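Long-range contacts in toxin secretion ATP-binding protein (PDB 3B79), which forms the N-terminal peptidase C39-like domain of a membrane ABC transporter that probably couples ATP hydrolysis to toxin secretion: residues N30-S35 against P45-R50; A60-I65 against E115-R120; V83-N88 against E95-E100. All coordinates share one frame; numbering follows the deposited sequence.

Contact 1: residues N30-S35 against P45-R50; sequences NGLPLS and PRAAER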
loop_
_atom_site.group_PDB
_atom_site.type_symbol
_atom_site.label_atom_id
_atom_site.label_comp_id
_atom_site.label_asym_id
_atom_site.label_seq_id
_atom_site.Cartn_x
_atom_site.Cartn_y
_atom_site.Cartn_z
ATOM N N ASN A 30 -14.510 1.120 -9.651
ATOM C CA ASN A 30 -15.639 1.001 -10.600
ATOM C C ASN A 30 -15.667 -0.322 -11.332
ATOM O O ASN A 30 -14.711 -0.678 -12.010
ATOM C CB ASN A 30 -15.601 2.144 -11.635
ATOM C CG ASN A 30 -16.902 2.233 -12.465
ATOM O OD1 ASN A 30 -16.876 2.527 -13.653
ATOM N ND2 ASN A 30 -18.017 1.985 -11.821
ATOM N N GLY A 31 -16.795 -1.021 -11.236
ATOM C CA GLY A 31 -16.951 -2.308 -11.909
ATOM C C GLY A 31 -16.252 -3.496 -11.247
ATOM O O GLY A 31 -16.191 -4.586 -11.841
ATOM N N LEU A 32 -15.700 -3.307 -10.045
ATOM C CA LEU A 32 -15.027 -4.409 -9.343
ATOM C C LEU A 32 -15.906 -5.049 -8.272
ATOM O O LEU A 32 -16.672 -4.391 -7.587
ATOM C CB LEU A 32 -13.728 -3.908 -8.702
ATOM C CG LEU A 32 -12.715 -3.434 -9.740
ATOM C CD1 LEU A 32 -11.505 -2.932 -8.983
ATOM C CD2 LEU A 32 -12.323 -4.470 -10.797
ATOM N N PRO A 33 -15.822 -6.388 -8.133
ATOM C CA PRO A 33 -16.621 -7.056 -7.105
ATOM C C PRO A 33 -16.015 -7.045 -5.721
ATOM O O PRO A 33 -15.267 -7.967 -5.335
ATOM C CB PRO A 33 -16.702 -8.503 -7.611
ATOM C CG PRO A 33 -15.419 -8.665 -8.401
ATOM C CD PRO A 33 -15.092 -7.328 -9.003
ATOM N N LEU A 34 -16.290 -5.979 -4.977
ATOM C CA LEU A 34 -15.720 -5.820 -3.635
ATOM C C LEU A 34 -16.194 -6.839 -2.579
ATOM O O LEU A 34 -17.320 -7.412 -2.671
ATOM C CB LEU A 34 -16.045 -4.395 -3.114
ATOM C CG LEU A 34 -15.658 -3.241 -4.038
ATOM C CD1 LEU A 34 -16.138 -1.889 -3.420
ATOM C CD2 LEU A 34 -14.157 -3.203 -4.286
ATOM N N SER A 35 -15.367 -7.067 -1.560
ATOM C CA SER A 35 -15.729 -7.901 -0.382
ATOM C C SER A 35 -16.022 -7.102 0.849
ATOM O O SER A 35 -15.113 -6.442 1.386
ATOM C CB SER A 35 -14.564 -8.818 -0.016
ATOM O OG SER A 35 -14.361 -9.706 -1.073
ATOM N N PRO A 45 -4.674 -5.362 -8.420
ATOM C CA PRO A 45 -4.122 -5.053 -9.750
ATOM C C PRO A 45 -5.115 -4.362 -10.685
ATOM O O PRO A 45 -4.724 -3.443 -11.399
ATOM C CB PRO A 45 -3.678 -6.427 -10.290
ATOM C CG PRO A 45 -3.300 -7.168 -9.037
ATOM C CD PRO A 45 -4.393 -6.756 -8.027
ATOM N N ARG A 46 -6.375 -4.788 -10.678
ATOM C CA ARG A 46 -7.370 -4.135 -11.558
ATOM C C ARG A 46 -7.705 -2.736 -11.071
ATOM O O ARG A 46 -7.919 -1.832 -11.908
ATOM C CB ARG A 46 -8.644 -4.955 -11.596
ATOM C CG ARG A 46 -8.552 -6.058 -12.603
ATOM C CD ARG A 46 -9.787 -6.979 -12.413
ATOM N NE ARG A 46 -9.550 -7.781 -11.223
ATOM C CZ ARG A 46 -10.415 -8.668 -10.711
ATOM N NH1 ARG A 46 -11.656 -8.760 -11.215
ATOM N NH2 ARG A 46 -10.090 -9.375 -9.671
ATOM N N ALA A 47 -7.755 -2.520 -9.746
ATOM C CA ALA A 47 -7.929 -1.147 -9.235
ATOM C C ALA A 47 -6.754 -0.263 -9.629
ATOM O O ALA A 47 -6.940 0.917 -9.991
ATOM C CB ALA A 47 -8.143 -1.175 -7.725
ATOM N N ALA A 48 -5.549 -0.800 -9.526
ATOM C CA ALA A 48 -4.376 -0.027 -9.943
ATOM C C ALA A 48 -4.447 0.341 -11.427
ATOM O O ALA A 48 -4.120 1.471 -11.808
ATOM C CB ALA A 48 -3.113 -0.807 -9.631
ATOM N N GLU A 49 -4.887 -0.615 -12.263
ATOM C CA GLU A 49 -5.039 -0.331 -13.690
ATOM C C GLU A 49 -5.957 0.864 -13.891
ATOM O O GLU A 49 -5.662 1.752 -14.685
ATOM C CB GLU A 49 -5.592 -1.552 -14.437
ATOM C CG GLU A 49 -5.533 -1.393 -15.987
ATOM C CD GLU A 49 -6.739 -0.636 -16.594
ATOM O OE1 GLU A 49 -7.817 -0.599 -15.970
ATOM O OE2 GLU A 49 -6.610 -0.074 -17.721
ATOM N N ARG A 50 -7.047 0.907 -13.138
ATOM C CA ARG A 50 -8.018 2.012 -13.279
ATOM C C ARG A 50 -7.422 3.336 -12.856
ATOM O O ARG A 50 -7.918 4.399 -13.244
ATOM C CB ARG A 50 -9.256 1.720 -12.433
ATOM C CG ARG A 50 -10.132 0.646 -13.061
ATOM C CD ARG A 50 -10.993 -0.016 -11.998
ATOM N NE ARG A 50 -12.061 -0.848 -12.575
ATOM C CZ ARG A 50 -11.906 -1.993 -13.267
ATOM N NH1 ARG A 50 -10.712 -2.536 -13.499
ATOM N NH2 ARG A 50 -12.976 -2.612 -13.745
#
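CG is anti to the carbonyl carbon in both Leu32 (chi1 -64°) and Arg50 (chi1 -74°), and from there the two side chains slide past each other in opposite directions. The Arg50 chain runs extended from CG to NE. The methyl CD2 of Leu32 sits over the centre of one guanidinium face, 3.5 Å from Arg50 CZ. In the guanidinium plane, at the edge, lies Asn30 O: Arg50 NE donates to Asn30 O at 2.7 Å, and Arg50 NH2 adds a weak bond to the same oxygen. Arg50 NH1 turns back to its own helix and bonds Arg46 O at 3.3 Å from above the carbonyl plane, on the face opposite Arg50 N. With partners for NE and NH1, the planar group is fixed in rotation and offers a flat surface to the leucine. The other Leu32 methyl, CD1, rests 4.0 Å from Ala47 CB, while CD2 also touches Arg46 CB at 3.8 Å. This is surface loop-to-helix packing in the C39 domain: the loop after helix 25-29 held to helix 44-51 by an arginine bonding a backbone carbonyl.

Contact 2: residues A60-I65 against E115-R120; sequences AELEKI and EQYTGR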
loop_
_atom_site.group_PDB
_atom_site.type_symbol
_atom_site.label_atom_id
_atom_site.label_comp_id
_atom_site.label_asym_id
_atom_site.label_seq_id
_atom_site.Cartn_x
_atom_site.Cartn_y
_atom_site.Cartn_z
ATOM N N ALA A 60 8.452 -11.139 -0.166
ATOM C CA ALA A 60 9.834 -10.824 0.260
ATOM C C ALA A 60 9.821 -10.542 1.743
ATOM O O ALA A 60 8.834 -9.975 2.269
ATOM C CB ALA A 60 10.367 -9.564 -0.443
ATOM N N GLU A 61 10.896 -10.892 2.440
ATOM C CA GLU A 61 11.028 -10.440 3.825
ATOM C C GLU A 61 11.191 -8.913 3.808
ATOM O O GLU A 61 11.793 -8.359 2.894
ATOM C CB GLU A 61 12.245 -11.087 4.511
ATOM C CG GLU A 61 12.210 -12.596 4.585
ATOM C CD GLU A 61 13.451 -13.236 5.209
ATOM O OE1 GLU A 61 14.430 -12.547 5.548
ATOM O OE2 GLU A 61 13.431 -14.479 5.357
ATOM N N LEU A 62 10.707 -8.243 4.853
ATOM C CA LEU A 62 10.614 -6.762 4.885
ATOM C C LEU A 62 11.953 -6.102 4.553
ATOM O O LEU A 62 12.015 -5.137 3.796
ATOM C CB LEU A 62 10.111 -6.322 6.278
ATOM C CG LEU A 62 9.879 -4.799 6.392
ATOM C CD1 LEU A 62 8.745 -4.340 5.506
ATOM C CD2 LEU A 62 9.569 -4.487 7.879
ATOM N N GLU A 63 13.009 -6.617 5.177
ATOM C CA GLU A 63 14.337 -5.992 5.049
ATOM C C GLU A 63 15.019 -6.342 3.725
ATOM O O GLU A 63 16.125 -5.832 3.452
ATOM C CB GLU A 63 15.214 -6.398 6.231
ATOM C CG GLU A 63 14.625 -5.760 7.544
ATOM C CD GLU A 63 15.401 -6.107 8.804
ATOM O OE1 GLU A 63 16.543 -6.604 8.716
ATOM O OE2 GLU A 63 14.867 -5.872 9.906
ATOM N N LYS A 64 14.356 -7.131 2.872
ATOM C CA LYS A 64 14.860 -7.416 1.530
ATOM C C LYS A 64 14.205 -6.558 0.455
ATOM O O LYS A 64 14.627 -6.596 -0.708
ATOM C CB LYS A 64 14.692 -8.907 1.203
ATOM C CG LYS A 64 15.424 -9.837 2.205
ATOM C CD LYS A 64 16.878 -9.696 2.216
ATOM C CE LYS A 64 17.613 -10.804 2.926
ATOM N NZ LYS A 64 18.177 -10.285 4.145
ATOM N N ILE A 65 13.203 -5.774 0.824
ATOM C CA ILE A 65 12.516 -4.901 -0.146
ATOM C C ILE A 65 13.458 -3.697 -0.420
ATOM O O ILE A 65 13.890 -3.024 0.525
ATOM C CB ILE A 65 11.110 -4.447 0.395
ATOM C CG1 ILE A 65 10.196 -5.676 0.609
ATOM C CG2 ILE A 65 10.494 -3.435 -0.583
ATOM C CD1 ILE A 65 8.896 -5.321 1.258
ATOM N N GLU A 115 6.448 -7.128 13.000
ATOM C CA GLU A 115 5.448 -8.006 13.641
ATOM C C GLU A 115 4.124 -8.081 12.916
ATOM O O GLU A 115 3.377 -9.048 13.099
ATOM C CB GLU A 115 5.208 -7.623 15.123
ATOM C CG GLU A 115 4.038 -8.362 15.854
ATOM C CD GLU A 115 4.237 -9.869 16.105
ATOM O OE1 GLU A 115 5.388 -10.355 16.150
ATOM O OE2 GLU A 115 3.204 -10.551 16.278
ATOM N N GLN A 116 3.763 -7.040 12.166
ATOM C CA GLN A 116 2.488 -7.081 11.441
ATOM C C GLN A 116 2.607 -7.488 9.974
ATOM O O GLN A 116 1.581 -7.729 9.316
ATOM C CB GLN A 116 1.705 -5.760 11.533
ATOM C CG GLN A 116 1.422 -5.346 12.967
ATOM C CD GLN A 116 0.660 -6.398 13.745
ATOM O OE1 GLN A 116 -0.234 -7.068 13.208
ATOM N NE2 GLN A 116 1.055 -6.592 15.015
ATOM N N TYR A 117 3.811 -7.462 9.415
ATOM C CA TYR A 117 3.971 -7.689 7.984
ATOM C C TYR A 117 3.825 -9.176 7.653
ATOM O O TYR A 117 4.391 -10.019 8.356
ATOM C CB TYR A 117 5.362 -7.171 7.582
ATOM C CG TYR A 117 5.721 -7.458 6.137
ATOM C CD1 TYR A 117 4.901 -7.012 5.105
ATOM C CD2 TYR A 117 6.871 -8.171 5.818
ATOM C CE1 TYR A 117 5.237 -7.286 3.784
ATOM C CE2 TYR A 117 7.205 -8.407 4.501
ATOM C CZ TYR A 117 6.400 -7.948 3.510
ATOM O OH TYR A 117 6.720 -8.217 2.182
ATOM N N THR A 118 3.067 -9.489 6.597
ATOM C CA THR A 118 2.782 -10.885 6.250
ATOM C C THR A 118 3.849 -11.542 5.403
ATOM O O THR A 118 3.811 -12.768 5.228
ATOM C CB THR A 118 1.493 -10.974 5.412
ATOM O OG1 THR A 118 1.679 -10.259 4.173
ATOM C CG2 THR A 118 0.284 -10.469 6.187
ATOM N N GLY A 119 4.760 -10.771 4.804
ATOM C CA GLY A 119 5.679 -11.334 3.819
ATOM C C GLY A 119 5.259 -11.088 2.384
ATOM O O GLY A 119 5.973 -11.486 1.457
ATOM N N ARG A 120 4.079 -10.493 2.181
ATOM C CA ARG A 120 3.561 -10.211 0.838
ATOM C C ARG A 120 3.426 -8.705 0.645
ATOM O O ARG A 120 2.958 -7.996 1.556
ATOM C CB ARG A 120 2.196 -10.870 0.653
ATOM C CG ARG A 120 2.265 -12.392 0.754
ATOM C CD ARG A 120 0.887 -13.061 0.584
ATOM N NE ARG A 120 -0.126 -12.709 1.585
ATOM C CZ ARG A 120 -0.234 -13.111 2.850
ATOM N NH1 ARG A 120 0.665 -13.939 3.432
ATOM N NH2 ARG A 120 -1.305 -12.652 3.528
#
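Tyr117 leaves the strand 117-118 toward the loop 60-65. From CB, CG is anti to the backbone N (chi1 175°); beyond it the ring reaches the loop. On the ring edge nearer the loop, CD2 lies 3.8 Å from Leu62 CB, and the next atom, CE2, is 3.5 Å from Leu62 N. CZ is 3.4 Å from Ala60 O, and OH, at the tip, donates to Ala60 O at 2.8 Å. That oxygen lies at the ring edge, near the ring plane, and the hydroxyl approaches within the carbonyl plane. Ile65 comes tip to tip with the tyrosine, its CD1 3.7 Å from Tyr117 OH. Leu62 CD1 stands 4.2 Å above one ring face, offset toward the rim. The opposite face is covered from within the tyrosine's own segment, where Gly119 N lies 3.3 Å above the ring centre.

At Gly119 the chain turns a corner; with its backbone angles (phi 99°, psi -5°) a CB would be jammed against the preceding carbonyl oxygen, which calls for glycine. Its own carbonyl is used across the contact, since Ala60 N donates to Gly119 O at 3.0 Å. The corner is braced by an ST turn, in which Thr118 OG1 accepts from Arg120 N; the same hydroxyl is also bonded to Val75 O of strand 72-76. Leu74 of that strand packs on Leu62, Ile65 and Tyr117, and Leu110 and Leu114 of helix 110-116 reach Leu62. The result is a chain corner between strands 117-118 and 120-126, joined through a buried tyrosine to the loop that leaves edge strand 53-59 of the antiparallel sheet in this C39 domain.

Contact 3: residues V83-N88 against E95-E100; sequences VLNSIN and EVTTLE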
loop_
_atom_site.group_PDB
_atom_site.type_symbol
_atom_site.label_atom_id
_atom_site.label_comp_id
_atom_site.label_asym_id
_atom_site.label_seq_id
_atom_site.Cartn_x
_atom_site.Cartn_y
_atom_site.Cartn_z
ATOM N N VAL A 83 1.170 1.759 3.182
ATOM C CA VAL A 83 2.230 2.104 2.258
ATOM C C VAL A 83 3.547 2.049 3.034
ATOM O O VAL A 83 3.622 2.564 4.159
ATOM C CB VAL A 83 2.062 3.526 1.679
ATOM C CG1 VAL A 83 3.135 3.857 0.662
ATOM C CG2 VAL A 83 0.673 3.635 1.034
ATOM N N LEU A 84 4.587 1.476 2.425
ATOM C CA LEU A 84 5.945 1.606 2.932
ATOM C C LEU A 84 6.612 2.698 2.111
ATOM O O LEU A 84 6.811 2.556 0.887
ATOM C CB LEU A 84 6.733 0.284 2.752
ATOM C CG LEU A 84 8.172 0.364 3.264
ATOM C CD1 LEU A 84 8.244 0.714 4.772
ATOM C CD2 LEU A 84 8.901 -1.003 3.012
ATOM N N ASN A 85 6.981 3.783 2.799
ATOM C CA ASN A 85 7.614 4.920 2.128
ATOM C C ASN A 85 9.140 4.854 2.198
ATOM O O ASN A 85 9.820 5.204 1.224
ATOM C CB ASN A 85 7.144 6.220 2.797
ATOM C CG ASN A 85 5.609 6.397 2.736
ATOM O OD1 ASN A 85 5.069 6.980 1.781
ATOM N ND2 ASN A 85 4.933 5.967 3.729
ATOM N N SER A 86 9.689 4.381 3.322
ATOM C CA SER A 86 11.145 4.236 3.501
ATOM C C SER A 86 11.431 3.417 4.747
ATOM O O SER A 86 10.559 3.275 5.599
ATOM C CB SER A 86 11.854 5.597 3.591
ATOM O OG SER A 86 11.506 6.296 4.766
ATOM N N ILE A 87 12.653 2.890 4.850
ATOM C CA ILE A 87 13.147 2.239 6.075
ATOM C C ILE A 87 14.530 2.738 6.393
ATOM O O ILE A 87 15.374 2.814 5.490
ATOM C CB ILE A 87 13.178 0.668 6.064
ATOM C CG1 ILE A 87 11.779 0.082 5.961
ATOM C CG2 ILE A 87 13.919 0.099 7.304
ATOM C CD1 ILE A 87 11.744 -1.462 5.836
ATOM N N ASN A 88 14.747 3.113 7.645
ATOM C CA ASN A 88 16.065 3.481 8.115
ATOM C C ASN A 88 16.604 2.369 9.041
ATOM O O ASN A 88 16.126 2.208 10.157
ATOM C CB ASN A 88 15.980 4.853 8.809
ATOM C CG ASN A 88 17.366 5.397 9.181
ATOM O OD1 ASN A 88 18.265 4.622 9.508
ATOM N ND2 ASN A 88 17.534 6.712 9.139
ATOM N N GLU A 95 9.090 4.535 7.660
ATOM C CA GLU A 95 8.099 5.534 7.352
ATOM C C GLU A 95 7.002 4.849 6.555
ATOM O O GLU A 95 7.290 4.179 5.543
ATOM C CB GLU A 95 8.692 6.690 6.556
ATOM C CG GLU A 95 7.927 7.987 6.646
ATOM C CD GLU A 95 8.205 8.769 7.923
ATOM O OE1 GLU A 95 7.451 9.720 8.195
ATOM O OE2 GLU A 95 9.111 8.409 8.685
ATOM N N VAL A 96 5.785 4.946 7.080
ATOM C CA VAL A 96 4.627 4.269 6.505
ATOM C C VAL A 96 3.449 5.221 6.387
ATOM O O VAL A 96 3.384 6.231 7.114
ATOM C CB VAL A 96 4.183 3.031 7.353
ATOM C CG1 VAL A 96 5.262 1.963 7.308
ATOM C CG2 VAL A 96 3.870 3.460 8.788
ATOM N N THR A 97 2.497 4.925 5.505
ATOM C CA THR A 97 1.274 5.705 5.440
ATOM C C THR A 97 0.167 4.723 5.732
ATOM O O THR A 97 0.005 3.722 5.019
ATOM C CB THR A 97 1.112 6.384 4.077
ATOM O OG1 THR A 97 2.307 7.101 3.767
ATOM C CG2 THR A 97 -0.029 7.379 4.049
ATOM N N THR A 98 -0.597 4.995 6.788
ATOM C CA THR A 98 -1.573 4.026 7.280
ATOM C C THR A 98 -2.985 4.556 7.124
ATOM O O THR A 98 -3.207 5.736 6.846
ATOM C CB THR A 98 -1.330 3.699 8.758
ATOM O OG1 THR A 98 -1.633 4.868 9.553
ATOM C CG2 THR A 98 0.128 3.276 8.997
ATOM N N LEU A 99 -3.991 3.690 7.360
ATOM C CA LEU A 99 -5.340 4.172 7.291
ATOM C C LEU A 99 -5.581 5.318 8.295
ATOM O O LEU A 99 -6.284 6.294 7.968
ATOM C CB LEU A 99 -6.286 3.011 7.600
ATOM C CG LEU A 99 -7.751 3.239 7.274
ATOM C CD1 LEU A 99 -7.985 3.588 5.812
ATOM C CD2 LEU A 99 -8.557 1.959 7.628
ATOM N N GLU A 100 -4.957 5.221 9.475
ATOM C CA GLU A 100 -5.140 6.280 10.487
ATOM C C GLU A 100 -4.392 7.550 10.139
ATOM O O GLU A 100 -4.909 8.642 10.398
ATOM C CB GLU A 100 -4.664 5.785 11.853
ATOM C CG GLU A 100 -5.356 4.518 12.307
ATOM C CD GLU A 100 -4.544 3.233 12.003
ATOM O OE1 GLU A 100 -3.683 3.229 11.102
ATOM O OE2 GLU A 100 -4.773 2.223 12.692
#
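Asn85 and Ser86 face Glu95 together in a classic beta bulge: Asn85 N (2.8 Å) and Ser86 N (3.3 Å) both donate to Glu95 O, reaching it from the same face of its plane. Glu95 N returns a bond to Ser86 O. At the bulge the Asn85 side chain points toward the neighbouring strand. Its CG is anti to the carbonyl carbon (chi1 -59°); the side chains of Asn85 and Thr97 cross at about a right angle, and ND2 donates to Thr97 OG1 at 2.9 Å with an N-H...O angle of 156°. Thr97 presents that hydroxyl anti to its own carbonyl carbon. Ser86 OG lies 3.4 Å from Glu95 CB. In one of the two conformers modelled for Glu95, OE2 is hydrogen-bonded to Ser107 OG. Beyond the bulge, Val83 and Thr97 form a hydrogen-bonded pair, their side chains side by side with CB atoms 3.8 Å apart. On the other face Leu84 and Val96 cross obliquely, Leu84 CD1 4.1 Å from Val96 CG1. Helix 7-18 packs on the Val83 and Thr97 face through Ser11 and Tyr14, and Leu113 of helix 110-116 packs on Leu84 and Val96. The hairpin itself lies between strand 72-76, bonded through Leu84, and strand 106-109, bonded through Val96.

From the N terminus, the chain passes helix 7-18 and helix 25-29 before contact 1 closes a short loop onto helix 44-51. Only afterwards does contact 2 open, at residues 60-65; it closes about fifty residues later at 115-120, bringing the end of edge strand 53-59 to the start of strand 120-126. Contact 3, the hairpin of strands 80-88 and 93-97, is nested inside that large loop. Contacts 2 and 3 touch, Leu62 CG packing 3.9 Å from Ile87 CD1, whereas contact 1 lies about 12 Å from each at the nearest atoms, on the opposite side of the chain's centre. None of the loops cross.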